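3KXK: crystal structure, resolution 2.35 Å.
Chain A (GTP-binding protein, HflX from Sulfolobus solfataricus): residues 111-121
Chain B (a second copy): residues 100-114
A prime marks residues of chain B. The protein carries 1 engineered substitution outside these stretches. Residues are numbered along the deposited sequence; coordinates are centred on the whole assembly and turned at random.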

# COMPACT_ATOMS: atom_id res chain seq x y z
N ARG A 111 -6.15 4.52 0.79
CA ARG A 111 -5.95 5.24 -0.46
C ARG A 111 -6.17 4.31 -1.65
O ARG A 111 -6.97 4.61 -2.54
N LEU A 112 -5.46 3.19 -1.66
CA LEU A 112 -5.61 2.19 -2.70
C LEU A 112 -7.06 1.73 -2.76
O LEU A 112 -7.59 1.43 -3.83
N LYS A 113 -7.70 1.68 -1.60
CA LYS A 113 -9.11 1.36 -1.56
C LYS A 113 -9.92 2.41 -2.30
O LYS A 113 -10.66 2.10 -3.23
N TYR A 114 -9.76 3.67 -1.89
CA TYR A 114 -10.52 4.77 -2.49
C TYR A 114 -10.23 4.87 -3.99
O TYR A 114 -11.14 5.07 -4.80
N GLU A 115 -8.96 4.71 -4.35
CA GLU A 115 -8.55 4.80 -5.75
C GLU A 115 -9.00 3.57 -6.53
O GLU A 115 -9.14 3.61 -7.76
N LEU A 116 -9.24 2.47 -5.82
CA LEU A 116 -9.63 1.22 -6.47
C LEU A 116 -10.95 1.37 -7.24
O LEU A 116 -10.96 1.21 -8.46
N PRO A 117 -12.07 1.70 -6.55
CA PRO A 117 -13.30 2.06 -7.27
C PRO A 117 -13.08 3.13 -8.32
O PRO A 117 -13.62 3.03 -9.42
N ILE A 118 -12.30 4.16 -7.99
CA ILE A 118 -12.06 5.24 -8.93
C ILE A 118 -11.58 4.69 -10.26
O ILE A 118 -12.21 4.90 -11.29
N ILE A 119 -10.46 3.98 -10.22
CA ILE A 119 -9.90 3.39 -11.43
C ILE A 119 -10.75 2.22 -11.92
O ILE A 119 -10.75 1.91 -13.11
N LYS A 120 -11.47 1.58 -11.00
CA LYS A 120 -12.30 0.44 -11.34
C LYS A 120 -13.51 0.88 -12.15
O LYS A 120 -14.14 0.08 -12.84
N GLU A 121 -13.83 2.17 -12.06
CA GLU A 121 -14.92 2.74 -12.85
C GLU A 121 -14.37 3.24 -14.19
O GLU A 121 -14.91 4.17 -14.78
N SER B 100 -1.32 -4.04 -15.96
CA SER B 100 -2.28 -2.95 -15.80
C SER B 100 -2.22 -2.37 -14.39
O SER B 100 -1.93 -3.08 -13.43
N LYS B 101 -2.49 -1.07 -14.28
CA LYS B 101 -2.47 -0.39 -12.99
C LYS B 101 -3.47 -1.01 -12.02
O LYS B 101 -3.18 -1.16 -10.83
N GLU B 102 -4.64 -1.36 -12.52
CA GLU B 102 -5.67 -1.98 -11.70
C GLU B 102 -5.15 -3.25 -11.04
O GLU B 102 -5.39 -3.50 -9.86
N ALA B 103 -4.42 -4.05 -11.81
CA ALA B 103 -3.82 -5.28 -11.30
C ALA B 103 -2.80 -4.96 -10.21
O ALA B 103 -2.79 -5.59 -9.15
N LYS B 104 -1.94 -3.98 -10.48
CA LYS B 104 -0.94 -3.54 -9.51
C LYS B 104 -1.60 -3.24 -8.17
O LYS B 104 -1.16 -3.72 -7.13
N MET B 105 -2.66 -2.44 -8.21
CA MET B 105 -3.36 -2.02 -7.00
C MET B 105 -3.98 -3.21 -6.26
O MET B 105 -3.80 -3.35 -5.05
N GLN B 106 -4.70 -4.06 -6.99
CA GLN B 106 -5.32 -5.24 -6.41
C GLN B 106 -4.29 -6.11 -5.70
O GLN B 106 -4.53 -6.61 -4.60
N ILE B 107 -3.14 -6.29 -6.34
CA ILE B 107 -2.06 -7.09 -5.77
C ILE B 107 -1.53 -6.45 -4.49
O ILE B 107 -1.35 -7.13 -3.48
N GLU B 108 -1.28 -5.15 -4.55
CA GLU B 108 -0.77 -4.42 -3.40
C GLU B 108 -1.79 -4.39 -2.27
O GLU B 108 -1.43 -4.48 -1.10
N LEU B 109 -3.06 -4.28 -2.63
CA LEU B 109 -4.14 -4.30 -1.65
C LEU B 109 -4.12 -5.60 -0.84
O LEU B 109 -4.18 -5.57 0.39
N ALA B 110 -4.02 -6.72 -1.54
CA ALA B 110 -3.96 -8.02 -0.89
C ALA B 110 -2.72 -8.14 -0.01
O ALA B 110 -2.77 -8.71 1.08
N ARG B 111 -1.61 -7.59 -0.49
CA ARG B 111 -0.36 -7.62 0.26
C ARG B 111 -0.47 -6.83 1.56
O ARG B 111 0.00 -7.27 2.61
N LEU B 112 -1.11 -5.66 1.48
CA LEU B 112 -1.30 -4.81 2.65
C LEU B 112 -2.26 -5.45 3.65
O LEU B 112 -1.99 -5.50 4.84
N LYS B 113 -3.39 -5.94 3.14
CA LYS B 113 -4.39 -6.60 3.98
C LYS B 113 -3.79 -7.80 4.69
O LYS B 113 -4.24 -8.18 5.77
N TYR B 114 -2.78 -8.41 4.07
CA TYR B 114 -2.16 -9.61 4.62
C TYR B 114 -0.99 -9.25 5.54
O TYR B 114 -0.57 -10.06 6.36

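The two helices run roughly antiparallel, their N-to-C directions 148° apart and their axes approaching to 10.1 Å, and what joins them is apolar packing, with no hydrogen bond crossing between the stretches. Ser100′ precedes the chain B helix as its N-cap; its chi1, p, lets OG accept a weak bond from Ala103′ N at 3.4 Å, occupying an amide the first turn leaves free. Lys101′ points toward chain A, and its aliphatic stem serves as an apolar surface: CG lies 3.6 Å from Ile119 CD1, which the t, t rotamer of Ile119 extends to this end of the contact. Glu102′, fully extended (chi1 and chi2 t), leaves sideways, yet its OE2 comes within 3.9 Å of Lys120 CG, alongside the methylenes of that lysine.

Met105′ is the central knob from chain B. Flexible and unbranched, with rotamers m, t, p, it fits among Leu112, Glu115, Leu116 and Ile119: CE reaches Leu112 O at 3.5 Å and Glu115 CB at 3.6 Å, while SD sits 3.6 Å from Ile119 CG2. Gln106′ starts away from chain A, but its m, m bend brings NE2 to 3.7 Å from Leu116 CD2, a contact without a hydrogen bond.

Glu108′ points toward chain A and offers its methylene, CG lying 3.4 Å from Leu112 CD1; its carboxylate is engaged within its own helix, OE2 forming a 2.8 Å salt bridge with Arg111′ NH1. Leu109′ (m, t) spreads its two methyls, CD2 to Leu112 CB at 3.5 Å and CD1 to Leu116 CG at 3.8 Å. Leu112′, also m, t, meets its counterpart, CD1 to Leu112 CD1 at 3.6 Å, completing the hole that receives Leu112. At the exposed margin Lys113′ extends so that its CE lies 4.0 Å from Lys113 CE, the two lysines touching through carbon.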

# COMPACT_ATOMS: atom_id res chain seq x y z
CB ARG A 111 -4.56 5.86 -0.54
CG ARG A 111 -4.33 6.67 -1.80
CD ARG A 111 -2.92 7.27 -1.85
NE ARG A 111 -1.89 6.25 -2.05
CZ ARG A 111 -1.59 5.72 -3.23
NH1 ARG A 111 -2.23 6.11 -4.32
NH2 ARG A 111 -0.64 4.79 -3.31
CB LEU A 112 -4.71 0.99 -2.45
CG LEU A 112 -3.22 1.24 -2.64
CD1 LEU A 112 -2.44 -0.02 -2.31
CD2 LEU A 112 -2.94 1.71 -4.05
CB LYS A 113 -9.60 1.21 -0.12
CG LYS A 113 -9.37 -0.18 0.45
CD LYS A 113 -10.05 -0.32 1.79
CE LYS A 113 -9.79 -1.67 2.40
NZ LYS A 113 -10.50 -1.78 3.69
CB TYR A 114 -10.18 6.09 -1.80
CG TYR A 114 -11.22 7.17 -1.95
CD1 TYR A 114 -12.51 6.99 -1.47
CD2 TYR A 114 -10.92 8.38 -2.56
CE1 TYR A 114 -13.47 7.97 -1.60
CE2 TYR A 114 -11.87 9.38 -2.69
CZ TYR A 114 -13.15 9.17 -2.21
OH TYR A 114 -14.10 10.16 -2.33
CB GLU A 115 -7.04 4.98 -5.86
CG GLU A 115 -6.54 6.34 -5.38
CD GLU A 115 -6.91 7.46 -6.33
OE1 GLU A 115 -7.33 7.16 -7.47
OE2 GLU A 115 -6.78 8.64 -5.94
CB LEU A 116 -9.67 0.06 -5.46
CG LEU A 116 -9.81 -1.36 -6.02
CD1 LEU A 116 -11.26 -1.71 -6.27
CD2 LEU A 116 -8.98 -1.53 -7.29
CB PRO A 117 -14.18 2.61 -6.16
CG PRO A 117 -13.78 1.86 -4.96
CD PRO A 117 -12.32 1.55 -5.10
CB ILE A 118 -11.03 6.26 -8.40
CG1 ILE A 118 -11.59 7.04 -7.21
CG2 ILE A 118 -10.63 7.23 -9.51
CD1 ILE A 118 -10.67 8.12 -6.70
CB ILE A 119 -8.45 2.92 -11.21
CG1 ILE A 119 -7.84 2.49 -12.55
CG2 ILE A 119 -8.40 1.79 -10.20
CD1 ILE A 119 -6.43 1.94 -12.43
CB LYS A 120 -12.75 -0.30 -10.08
CG LYS A 120 -13.09 -1.76 -10.30
CD LYS A 120 -13.39 -2.44 -8.98
CE LYS A 120 -13.51 -3.95 -9.15
NZ LYS A 120 -14.54 -4.31 -10.15
CB GLU A 121 -15.61 3.87 -12.09
CG GLU A 121 -16.89 4.36 -12.75
CD GLU A 121 -17.59 5.44 -11.94
OE1 GLU A 121 -17.75 5.26 -10.72
OE2 GLU A 121 -17.99 6.46 -12.54
CB SER B 100 -3.70 -3.44 -16.10
OG SER B 100 -4.11 -4.43 -15.17
CB LYS B 101 -2.74 1.10 -13.16
CG LYS B 101 -2.88 1.86 -11.84
CD LYS B 101 -2.85 3.36 -12.06
CE LYS B 101 -1.50 3.81 -12.61
NZ LYS B 101 -1.42 5.29 -12.77
CB GLU B 102 -6.92 -2.30 -12.53
CG GLU B 102 -8.04 -2.95 -11.74
CD GLU B 102 -9.23 -3.31 -12.60
OE1 GLU B 102 -9.14 -3.15 -13.84
OE2 GLU B 102 -10.26 -3.75 -12.05
CB ALA B 103 -3.18 -6.07 -12.42
CB LYS B 104 -0.23 -2.28 -10.01
CG LYS B 104 0.51 -2.44 -11.33
CD LYS B 104 1.71 -3.36 -11.20
CE LYS B 104 2.66 -3.19 -12.37
NZ LYS B 104 1.98 -3.38 -13.68
CB MET B 105 -4.44 -1.00 -7.35
CG MET B 105 -3.91 0.25 -8.04
SD MET B 105 -5.22 1.39 -8.52
CE MET B 105 -5.98 1.72 -6.93
CB GLN B 106 -6.05 -6.05 -7.48
CG GLN B 106 -7.37 -5.45 -7.93
CD GLN B 106 -8.46 -5.58 -6.88
OE1 GLN B 106 -8.22 -6.05 -5.77
NE2 GLN B 106 -9.67 -5.18 -7.24
CB ILE B 107 -0.91 -7.28 -6.77
CG1 ILE B 107 -1.41 -7.98 -8.03
CG2 ILE B 107 0.23 -8.06 -6.14
CD1 ILE B 107 -0.42 -7.99 -9.17
CB GLU B 108 -0.37 -2.99 -3.80
CG GLU B 108 0.22 -2.17 -2.67
CD GLU B 108 1.53 -2.74 -2.15
OE1 GLU B 108 2.07 -3.68 -2.78
OE2 GLU B 108 2.03 -2.24 -1.12
CB LEU B 109 -5.50 -4.14 -2.33
CG LEU B 109 -5.94 -2.72 -2.68
CD1 LEU B 109 -7.15 -2.73 -3.60
CD2 LEU B 109 -6.24 -1.94 -1.41
CB ALA B 110 -3.98 -9.14 -1.92
CB ARG B 111 0.80 -7.07 -0.59
CG ARG B 111 2.09 -6.90 0.19
CD ARG B 111 3.16 -6.21 -0.65
NE ARG B 111 4.30 -5.82 0.17
CZ ARG B 111 4.40 -4.67 0.83
NH1 ARG B 111 3.41 -3.79 0.77
NH2 ARG B 111 5.48 -4.41 1.55
CB LEU B 112 -1.80 -3.43 2.24
CG LEU B 112 -0.83 -2.58 1.41
CD1 LEU B 112 -1.50 -1.28 0.98
CD2 LEU B 112 0.45 -2.30 2.18
CB LYS B 113 -5.59 -7.04 3.15
CG LYS B 113 -6.45 -5.91 2.62
CD LYS B 113 -7.65 -6.45 1.85
CE LYS B 113 -8.54 -5.34 1.33
NZ LYS B 113 -9.69 -5.88 0.55
CB TYR B 114 -1.67 -10.51 3.48
CG TYR B 114 -1.27 -11.90 3.93
CD1 TYR B 114 -2.22 -12.84 4.29
CD2 TYR B 114 0.07 -12.27 3.98
CE1 TYR B 114 -1.86 -14.11 4.70
CE2 TYR B 114 0.45 -13.53 4.39
CZ TYR B 114 -0.52 -14.45 4.75
OH TYR B 114 -0.16 -15.71 5.15